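Local structure of erythrocyte binding antigen 140 (Plasmodium falciparum, 4GF2) at residues W143-W151 with E165-E173; Q175-W183 with S229-Y240. The protein probably binds the sialylated receptor glycophorin C on human erythrocytes during parasite invasion, through the paired Duffy-binding-like domains that this fragment contains. The protein carries 3 engineered substitutions. All coordinates share one frame; numbering follows the deposited sequence.

Interaction 1 of 2, residues W143-W151 with E165-E173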
loop_
_atom_site.group_PDB
_atom_site.type_symbol
_atom_site.label_atom_id
_atom_site.label_comp_id
_atom_site.label_asym_id
_atom_site.label_seq_id
_atom_site.Cartn_x
_atom_site.Cartn_y
_atom_site.Cartn_z
ATOM N N TRP A 143 34.302 15.899 37.494
ATOM C CA TRP A 143 33.943 16.522 36.233
ATOM C C TRP A 143 33.952 18.039 36.386
ATOM O O TRP A 143 34.470 18.755 35.529
ATOM C CB TRP A 143 32.573 16.043 35.749
ATOM C CG TRP A 143 32.252 16.549 34.386
ATOM C CD1 TRP A 143 31.462 17.614 34.072
ATOM C CD2 TRP A 143 32.737 16.027 33.147
ATOM N NE1 TRP A 143 31.417 17.782 32.708
ATOM C CE2 TRP A 143 32.194 16.820 32.118
ATOM C CE3 TRP A 143 33.577 14.963 32.805
ATOM C CZ2 TRP A 143 32.462 16.584 30.775
ATOM C CZ3 TRP A 143 33.839 14.728 31.469
ATOM C CH2 TRP A 143 33.285 15.536 30.471
ATOM N N GLU A 144 33.388 18.525 37.487
ATOM C CA GLU A 144 33.322 19.959 37.741
ATOM C C GLU A 144 34.693 20.604 37.576
ATOM O O GLU A 144 34.828 21.649 36.940
ATOM C CB GLU A 144 32.796 20.230 39.153
ATOM C CG GLU A 144 31.426 20.887 39.199
ATOM C CD GLU A 144 31.419 22.279 38.595
ATOM O OE1 GLU A 144 32.089 23.176 39.149
ATOM O OE2 GLU A 144 30.742 22.475 37.563
ATOM N N LYS A 145 35.712 19.967 38.142
ATOM C CA LYS A 145 37.046 20.551 38.180
ATOM C C LYS A 145 37.825 20.370 36.878
ATOM O O LYS A 145 38.755 21.126 36.597
ATOM C CB LYS A 145 37.832 19.966 39.355
ATOM C CG LYS A 145 37.349 20.489 40.703
ATOM C CD LYS A 145 37.427 19.441 41.798
ATOM C CE LYS A 145 36.818 19.967 43.093
ATOM N NZ LYS A 145 36.804 18.952 44.182
ATOM N N ASN A 146 37.436 19.385 36.075
ATOM C CA ASN A 146 38.203 19.040 34.886
ATOM C C ASN A 146 37.516 19.382 33.568
ATOM O O ASN A 146 38.149 19.354 32.516
ATOM C CB ASN A 146 38.551 17.552 34.911
ATOM C CG ASN A 146 39.568 17.215 35.978
ATOM O OD1 ASN A 146 40.770 17.355 35.765
ATOM N ND2 ASN A 146 39.092 16.778 37.138
ATOM N N LYS A 147 36.230 19.714 33.627
ATOM C CA LYS A 147 35.435 19.895 32.416
ATOM C C LYS A 147 35.986 20.988 31.507
ATOM O O LYS A 147 36.090 20.796 30.296
ATOM C CB LYS A 147 33.975 20.196 32.764
ATOM C CG LYS A 147 33.753 21.503 33.501
ATOM C CD LYS A 147 32.289 21.673 33.860
ATOM C CE LYS A 147 32.047 22.939 34.653
ATOM N NZ LYS A 147 30.594 23.194 34.834
ATOM N N ALA A 148 36.332 22.132 32.087
ATOM C CA ALA A 148 36.820 23.259 31.300
ATOM C C ALA A 148 38.032 22.846 30.476
ATOM O O ALA A 148 38.119 23.150 29.286
ATOM C CB ALA A 148 37.168 24.419 32.204
ATOM N N ASN A 149 38.962 22.146 31.114
ATOM C CA ASN A 149 40.160 21.675 30.433
ATOM C C ASN A 149 39.849 20.587 29.407
ATOM O O ASN A 149 40.449 20.548 28.332
ATOM C CB ASN A 149 41.185 21.176 31.453
ATOM C CG ASN A 149 42.401 20.555 30.800
ATOM O OD1 ASN A 149 42.819 19.454 31.159
ATOM N ND2 ASN A 149 42.971 21.253 29.824
ATOM N N LEU A 150 38.906 19.710 29.733
ATOM C CA LEU A 150 38.508 18.648 28.816
ATOM C C LEU A 150 37.871 19.219 27.547
ATOM O O LEU A 150 38.173 18.781 26.436
ATOM C CB LEU A 150 37.537 17.685 29.504
ATOM C CG LEU A 150 38.140 16.727 30.535
ATOM C CD1 LEU A 150 37.047 16.010 31.306
ATOM C CD2 LEU A 150 39.046 15.717 29.855
ATOM N N TRP A 151 36.988 20.195 27.713
ATOM C CA TRP A 151 36.335 20.823 26.572
ATOM C C TRP A 151 37.368 21.528 25.704
ATOM O O TRP A 151 37.452 21.286 24.499
ATOM C CB TRP A 151 35.282 21.823 27.042
ATOM C CG TRP A 151 34.755 22.702 25.951
ATOM C CD1 TRP A 151 34.950 24.045 25.818
ATOM C CD2 TRP A 151 33.946 22.302 24.841
ATOM N NE1 TRP A 151 34.309 24.506 24.695
ATOM C CE2 TRP A 151 33.686 23.456 24.075
ATOM C CE3 TRP A 151 33.418 21.078 24.415
ATOM C CZ2 TRP A 151 32.921 23.427 22.913
ATOM C CZ3 TRP A 151 32.659 21.048 23.257
ATOM C CH2 TRP A 151 32.417 22.214 22.520
ATOM N N GLU A 165 30.912 31.049 18.363
ATOM C CA GLU A 165 29.984 30.784 19.456
ATOM C C GLU A 165 29.923 29.299 19.814
ATOM O O GLU A 165 29.531 28.940 20.924
ATOM C CB GLU A 165 28.578 31.315 19.133
ATOM C CG GLU A 165 28.270 31.512 17.647
ATOM C CD GLU A 165 28.907 32.772 17.068
ATOM O OE1 GLU A 165 29.241 32.775 15.866
ATOM O OE2 GLU A 165 29.073 33.757 17.818
ATOM N N CYS A 166 30.327 28.436 18.887
ATOM C CA CYS A 166 30.319 27.001 19.158
ATOM C C CYS A 166 31.472 26.582 20.071
ATOM O O CYS A 166 31.469 25.478 20.618
ATOM C CB CYS A 166 30.370 26.202 17.855
ATOM S SG CYS A 166 30.035 24.432 18.089
ATOM N N ALA A 167 32.449 27.468 20.243
ATOM C CA ALA A 167 33.610 27.173 21.073
ATOM C C ALA A 167 33.313 27.367 22.561
ATOM O O ALA A 167 34.143 27.036 23.411
ATOM C CB ALA A 167 34.787 28.038 20.656
ATOM N N ILE A 168 32.139 27.907 22.879
ATOM C CA ILE A 168 31.735 28.063 24.274
ATOM C C ILE A 168 31.255 26.724 24.821
ATOM O O ILE A 168 30.349 26.109 24.263
ATOM C CB ILE A 168 30.608 29.110 24.449
ATOM C CG1 ILE A 168 31.024 30.462 23.867
ATOM C CG2 ILE A 168 30.246 29.271 25.923
ATOM C CD1 ILE A 168 32.283 31.024 24.474
ATOM N N ILE A 169 31.865 26.288 25.920
ATOM C CA ILE A 169 31.505 25.024 26.553
ATOM C C ILE A 169 29.986 24.886 26.667
ATOM O O ILE A 169 29.303 25.835 27.042
ATOM C CB ILE A 169 32.147 24.899 27.951
ATOM C CG1 ILE A 169 31.952 23.491 28.509
ATOM C CG2 ILE A 169 31.572 25.933 28.911
ATOM C CD1 ILE A 169 32.766 23.230 29.761
ATOM N N PRO A 170 29.450 23.704 26.321
ATOM C CA PRO A 170 28.000 23.487 26.356
ATOM C C PRO A 170 27.431 23.564 27.766
ATOM O O PRO A 170 28.050 23.069 28.708
ATOM C CB PRO A 170 27.843 22.063 25.806
ATOM C CG PRO A 170 29.109 21.771 25.091
ATOM C CD PRO A 170 30.166 22.521 25.819
ATOM N N ALA A 171 26.265 24.184 27.909
ATOM C CA ALA A 171 25.576 24.199 29.191
ATOM C C ALA A 171 25.224 22.769 29.576
ATOM O O ALA A 171 25.013 21.915 28.714
ATOM C CB ALA A 171 24.319 25.057 29.119
ATOM N N GLU A 172 25.171 22.517 30.876
ATOM C CA GLU A 172 24.853 21.195 31.397
ATOM C C GLU A 172 23.346 20.982 31.443
ATOM O O GLU A 172 22.610 21.805 31.983
ATOM C CB GLU A 172 25.461 21.033 32.791
ATOM C CG GLU A 172 26.982 21.079 32.780
ATOM C CD GLU A 172 27.587 21.144 34.164
ATOM O OE1 GLU A 172 26.825 21.267 35.145
ATOM O OE2 GLU A 172 28.831 21.073 34.270
ATOM N N GLU A 173 22.894 19.876 30.859
ATOM C CA GLU A 173 21.480 19.520 30.838
ATOM C C GLU A 173 21.339 18.005 30.919
ATOM O O GLU A 173 22.249 17.273 30.534
ATOM C CB GLU A 173 20.820 19.989 29.543
ATOM C CG GLU A 173 21.035 21.440 29.175
ATOM C CD GLU A 173 20.259 21.823 27.925
ATOM O OE1 GLU A 173 20.809 22.536 27.061
ATOM O OE2 GLU A 173 19.089 21.403 27.804
HETATM O O HOH W 1 30.003 20.209 31.763
HETATM O O HOH W 2 29.561 20.381 36.740
#

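Interaction 2 of 2, residues Q175-W183 with S229-Y240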
loop_
_atom_site.group_PDB
_atom_site.type_symbol
_atom_site.label_atom_id
_atom_site.label_comp_id
_atom_site.label_asym_id
_atom_site.label_seq_id
_atom_site.Cartn_x
_atom_site.Cartn_y
_atom_site.Cartn_z
ATOM N N GLN A 175 20.586 14.248 29.940
ATOM C CA GLN A 175 20.878 13.616 28.662
ATOM C C GLN A 175 19.655 13.589 27.753
ATOM O O GLN A 175 19.753 13.863 26.555
ATOM C CB GLN A 175 21.389 12.189 28.864
ATOM C CG GLN A 175 21.682 11.479 27.552
ATOM C CD GLN A 175 22.227 10.085 27.746
ATOM O OE1 GLN A 175 21.530 9.198 28.229
ATOM N NE2 GLN A 175 23.484 9.882 27.367
ATOM N N ILE A 176 18.506 13.254 28.324
ATOM C CA ILE A 176 17.299 13.070 27.527
ATOM C C ILE A 176 16.834 14.374 26.890
ATOM O O ILE A 176 16.244 14.367 25.810
ATOM C CB ILE A 176 16.155 12.475 28.362
ATOM C CG1 ILE A 176 15.033 12.011 27.436
ATOM C CG2 ILE A 176 15.648 13.494 29.379
ATOM C CD1 ILE A 176 14.012 11.175 28.126
ATOM N N ASN A 177 17.094 15.490 27.559
ATOM C CA ASN A 177 16.793 16.791 26.982
ATOM C C ASN A 177 17.681 17.021 25.761
ATOM O O ASN A 177 17.205 17.404 24.690
ATOM C CB ASN A 177 16.993 17.906 28.013
ATOM C CG ASN A 177 16.072 17.763 29.223
ATOM O OD1 ASN A 177 15.729 16.652 29.635
ATOM N ND2 ASN A 177 15.669 18.893 29.794
ATOM N N LEU A 178 18.975 16.761 25.926
ATOM C CA LEU A 178 19.935 16.927 24.843
ATOM C C LEU A 178 19.646 15.970 23.690
ATOM O O LEU A 178 19.766 16.348 22.528
ATOM C CB LEU A 178 21.363 16.720 25.352
ATOM C CG LEU A 178 21.845 17.735 26.391
ATOM C CD1 LEU A 178 23.227 17.371 26.925
ATOM C CD2 LEU A 178 21.852 19.133 25.804
ATOM N N TRP A 179 19.258 14.736 24.003
ATOM C CA TRP A 179 18.982 13.751 22.958
ATOM C C TRP A 179 17.747 14.131 22.152
ATOM O O TRP A 179 17.752 14.057 20.925
ATOM C CB TRP A 179 18.818 12.351 23.542
ATOM C CG TRP A 179 20.118 11.671 23.830
ATOM C CD1 TRP A 179 21.351 12.253 23.902
ATOM C CD2 TRP A 179 20.320 10.273 24.076
ATOM N NE1 TRP A 179 22.306 11.306 24.187
ATOM C CE2 TRP A 179 21.699 10.082 24.297
ATOM C CE3 TRP A 179 19.469 9.166 24.137
ATOM C CZ2 TRP A 179 22.244 8.832 24.572
ATOM C CZ3 TRP A 179 20.013 7.925 24.413
ATOM C CH2 TRP A 179 21.385 7.767 24.628
ATOM N N ILE A 180 16.691 14.549 22.840
ATOM C CA ILE A 180 15.477 14.980 22.159
ATOM C C ILE A 180 15.796 16.117 21.182
ATOM O O ILE A 180 15.370 16.093 20.028
ATOM C CB ILE A 180 14.391 15.412 23.167
ATOM C CG1 ILE A 180 13.755 14.172 23.805
ATOM C CG2 ILE A 180 13.317 16.240 22.482
ATOM C CD1 ILE A 180 12.664 14.475 24.815
ATOM N N LYS A 181 16.562 17.098 21.645
ATOM C CA LYS A 181 16.945 18.230 20.809
ATOM C C LYS A 181 17.720 17.770 19.581
ATOM O O LYS A 181 17.452 18.214 18.462
ATOM C CB LYS A 181 17.802 19.215 21.608
ATOM C CG LYS A 181 17.021 20.165 22.505
ATOM C CD LYS A 181 17.876 20.602 23.682
ATOM C CE LYS A 181 17.575 22.013 24.118
ATOM N NZ LYS A 181 18.473 22.416 25.236
ATOM N N GLU A 182 18.697 16.894 19.799
ATOM C CA GLU A 182 19.522 16.383 18.714
ATOM C C GLU A 182 18.645 15.622 17.728
ATOM O O GLU A 182 18.714 15.845 16.520
ATOM C CB GLU A 182 20.633 15.467 19.249
ATOM C CG GLU A 182 21.548 14.901 18.155
ATOM C CD GLU A 182 22.594 13.932 18.681
ATOM O OE1 GLU A 182 22.540 13.577 19.877
ATOM O OE2 GLU A 182 23.475 13.524 17.892
ATOM N N TRP A 183 17.812 14.731 18.255
ATOM C CA TRP A 183 16.929 13.924 17.423
ATOM C C TRP A 183 16.013 14.809 16.588
ATOM O O TRP A 183 15.811 14.559 15.398
ATOM C CB TRP A 183 16.090 12.982 18.286
ATOM C CG TRP A 183 15.194 12.119 17.474
ATOM C CD1 TRP A 183 15.443 10.849 17.053
ATOM C CD2 TRP A 183 13.905 12.468 16.964
ATOM N NE1 TRP A 183 14.386 10.380 16.315
ATOM C CE2 TRP A 183 13.428 11.356 16.245
ATOM C CE3 TRP A 183 13.108 13.612 17.045
ATOM C CZ2 TRP A 183 12.189 11.353 15.610
ATOM C CZ3 TRP A 183 11.878 13.609 16.416
ATOM C CH2 TRP A 183 11.430 12.488 15.707
ATOM N N SER A 229 10.264 7.382 12.478
ATOM C CA SER A 229 10.487 8.574 13.287
ATOM C C SER A 229 9.422 8.740 14.366
ATOM O O SER A 229 9.728 9.146 15.486
ATOM C CB SER A 229 10.529 9.820 12.401
ATOM O OG SER A 229 11.616 9.758 11.493
ATOM N N LYS A 230 8.173 8.427 14.039
ATOM C CA LYS A 230 7.092 8.596 15.004
ATOM C C LYS A 230 7.238 7.660 16.204
ATOM O O LYS A 230 6.990 8.063 17.341
ATOM C CB LYS A 230 5.725 8.394 14.352
ATOM C CG LYS A 230 4.587 8.425 15.364
ATOM C CD LYS A 230 3.225 8.479 14.696
ATOM C CE LYS A 230 2.111 8.546 15.731
ATOM N NZ LYS A 230 0.773 8.741 15.109
ATOM N N THR A 231 7.631 6.415 15.958
ATOM C CA THR A 231 7.822 5.470 17.051
ATOM C C THR A 231 9.004 5.928 17.904
ATOM O O THR A 231 8.962 5.846 19.131
ATOM C CB THR A 231 8.051 4.021 16.548
ATOM O OG1 THR A 231 9.316 3.923 15.884
ATOM C CG2 THR A 231 6.941 3.591 15.591
ATOM N N GLN A 232 10.045 6.434 17.247
ATOM C CA GLN A 232 11.233 6.908 17.949
ATOM C C GLN A 232 10.887 8.046 18.900
ATOM O O GLN A 232 11.264 8.020 20.074
ATOM C CB GLN A 232 12.304 7.369 16.955
ATOM C CG GLN A 232 13.082 6.231 16.309
ATOM C CD GLN A 232 14.140 6.720 15.333
ATOM O OE1 GLN A 232 14.244 7.916 15.056
ATOM N NE2 GLN A 232 14.931 5.792 14.807
ATOM N N MET A 233 10.165 9.042 18.398
ATOM C CA MET A 233 9.838 10.199 19.215
ATOM C C MET A 233 8.934 9.798 20.375
ATOM O O MET A 233 9.053 10.337 21.470
ATOM C CB MET A 233 9.178 11.299 18.384
ATOM C CG MET A 233 9.349 12.689 18.992
ATOM S SD MET A 233 8.490 13.991 18.089
ATOM C CE MET A 233 6.793 13.621 18.494
ATOM N N GLU A 234 8.036 8.849 20.138
ATOM C CA GLU A 234 7.177 8.351 21.207
ATOM C C GLU A 234 8.039 7.872 22.369
ATOM O O GLU A 234 7.855 8.301 23.506
ATOM C CB GLU A 234 6.277 7.220 20.706
ATOM C CG GLU A 234 5.127 7.692 19.831
ATOM C CD GLU A 234 4.348 6.540 19.219
ATOM O OE1 GLU A 234 4.564 5.384 19.639
ATOM O OE2 GLU A 234 3.520 6.793 18.319
ATOM N N VAL A 235 8.990 6.993 22.077
ATOM C CA VAL A 235 9.900 6.492 23.098
ATOM C C VAL A 235 10.559 7.644 23.845
ATOM O O VAL A 235 10.443 7.758 25.063
ATOM C CB VAL A 235 11.002 5.619 22.476
ATOM C CG1 VAL A 235 12.151 5.414 23.462
ATOM C CG2 VAL A 235 10.425 4.286 22.024
ATOM N N LEU A 236 11.247 8.498 23.099
ATOM C CA LEU A 236 11.991 9.606 23.686
ATOM C C LEU A 236 11.086 10.511 24.516
ATOM O O LEU A 236 11.474 10.975 25.588
ATOM C CB LEU A 236 12.680 10.422 22.587
ATOM C CG LEU A 236 13.768 9.690 21.794
ATOM C CD1 LEU A 236 14.271 10.541 20.628
ATOM C CD2 LEU A 236 14.920 9.307 22.708
ATOM N N THR A 237 9.878 10.752 24.018
ATOM C CA THR A 237 8.964 11.684 24.662
ATOM C C THR A 237 8.390 11.081 25.940
ATOM O O THR A 237 8.128 11.795 26.910
ATOM C CB THR A 237 7.818 12.099 23.714
ATOM O OG1 THR A 237 7.503 13.480 23.920
ATOM C CG2 THR A 237 6.572 11.255 23.946
ATOM N N ASN A 238 8.194 9.766 25.942
ATOM C CA ASN A 238 7.716 9.075 27.132
ATOM C C ASN A 238 8.814 9.016 28.183
ATOM O O ASN A 238 8.552 9.170 29.375
ATOM C CB ASN A 238 7.242 7.663 26.788
ATOM C CG ASN A 238 6.068 7.661 25.829
ATOM O OD1 ASN A 238 5.363 8.661 25.689
ATOM N ND2 ASN A 238 5.849 6.531 25.165
ATOM N N LEU A 239 10.047 8.801 27.735
ATOM C CA LEU A 239 11.190 8.767 28.637
ATOM C C LEU A 239 11.386 10.115 29.324
ATOM O O LEU A 239 11.853 10.180 30.462
ATOM C CB LEU A 239 12.458 8.366 27.880
ATOM C CG LEU A 239 12.511 6.899 27.451
ATOM C CD1 LEU A 239 13.698 6.654 26.547
ATOM C CD2 LEU A 239 12.573 5.981 28.665
ATOM N N TYR A 240 11.025 11.192 28.636
ATOM C CA TYR A 240 11.101 12.516 29.233
ATOM C C TYR A 240 10.149 12.605 30.417
ATOM O O TYR A 240 10.569 12.872 31.543
ATOM C CB TYR A 240 10.771 13.600 28.209
ATOM C CG TYR A 240 10.912 14.997 28.766
ATOM C CD1 TYR A 240 12.163 15.567 28.951
ATOM C CD2 TYR A 240 9.794 15.741 29.112
ATOM C CE1 TYR A 240 12.299 16.842 29.464
ATOM C CE2 TYR A 240 9.921 17.020 29.625
ATOM C CZ TYR A 240 11.173 17.563 29.797
ATOM O OH TYR A 240 11.300 18.832 30.305
HETATM O O HOH W 3 13.753 20.076 31.657
#

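Interaction 1 of 2, residues W143-W151 with E165-E173
One face of the W151 indole is covered by the extended loop at I169-P170. I169 CA sits 3.6 Å from the centroid of the five-membered ring of W151, and P170 CD 3.7 Å from that of its six-membered ring, so two CH-pi contacts share that face. Proline suits the place because its CD, polarised by the attached nitrogen, is a good CH donor. At the indole edge lie two carbonyls, C166 O and A167 O. W151 NE1 gives a nearly straight bond to A167 O (2.8 Å, 166°); A167 O lies in the indole plane, whereas NE1 approaches from above the plane of the A167 carbonyl, not on a lone pair. With CG trans to the backbone nitrogen (chi1 169°), the ring extends from the helix to the loop, where I169 CG1 also lies against its CB and CG. The W143 ring carries K147 CB on one face and, in plane at its edge, a water held by W143 NE1 at 3.0 Å, which in turn donates a hydrogen bond to E172 OE2 at 2.9 Å.

E172 OE2 is thus a busy acceptor. K147, extended beyond CG, brings NZ to within 2.8 Å of E172 OE2, from above the carboxylate plane (51° out). The same NZ meets E144 OE2 at 2.8 Å, and a second water bridges the two glutamates. The ammonium that bridges them probably offsets the repulsion of the two acidic oxygens, E144 OE2 and E172 OE2, 4.1 Å apart.

The contact fastens the loop that follows helix 132-155 back onto that helix within the first Duffy-binding-like domain. Helix 83-101 lies alongside both parts: its F94 meets W151 edge-to-face and touches I169 and P170, its R91 bonds I168 O, and C87 ties to C166 by a disulfide.

Interaction 2 of 2, residues Q175-W183 with S229-Y240
W183 NE1 donates an almost perfectly straight hydrogen bond to Q232 OE1 (2.8 Å, 176°), clamping an antiparallel helix pair in the helical first Duffy-binding-like region. The axes of segments 175-183 and 229-240 approach to 10.0 Å at 153°, and W183 is a knob in the hole formed by S229, Q232, M233 and L236. The chi1 of W183, -179°, swings CG directly away from its backbone nitrogen and sends the indole across to the partner helix. A tryptophan fits here because its broad ring fills the hole, packing on M233 and L236, while its one polar atom stays at the ring edge facing the glutamine.

L236 CD1 lies over the five-membered end of the indole, 3.6 Å from W183 CG. M233 packs by its CB, 3.7 Å from W183 CH2; extended through chi2, it carries SD obliquely beside the six-membered ring, 4.8 Å from that centroid, a Met-aromatic contact, and the bend at chi3 turns only the terminal methyl. Further along, I180 CD1 wedges 4.0 Å from Y240 CB, and I180 and L236 slide past each other. Such branched aliphatic groups suit this buried seam, which helix 252-259 also borders through L256 and L253.

At the tyrosine end the N177 amide stands at the edge of the Y240 ring. Y240 OH bonds K249 O and takes a hydrogen bond from a water 3.1 Å away, which in turn accepts from N177 ND2 at 2.9 Å.

Overall arrangement
Interactions 1 and 2 follow in series along the chain, their centres about 23 Å apart on the same side of the molecule's centre. Interaction 1 fastens the loop that follows helix 132-155, and helix 175-202 starts two residues later as one partner of interaction 2, the other being helix 213-242. The two sites also touch: E173 OE2 of the loop pairs with K181 NZ of the helix at 2.8 Å, and E173 O packs against L178. Interaction 1 is partly buried and lies farther from the centre of the elongated chain, whereas interaction 2 is buried. Interaction 1 secures the loop leading into helix 175-202, and interaction 2 packs that helix against helix 213-242, in the first Duffy-binding-like region of a two-domain receptor-binding fragment.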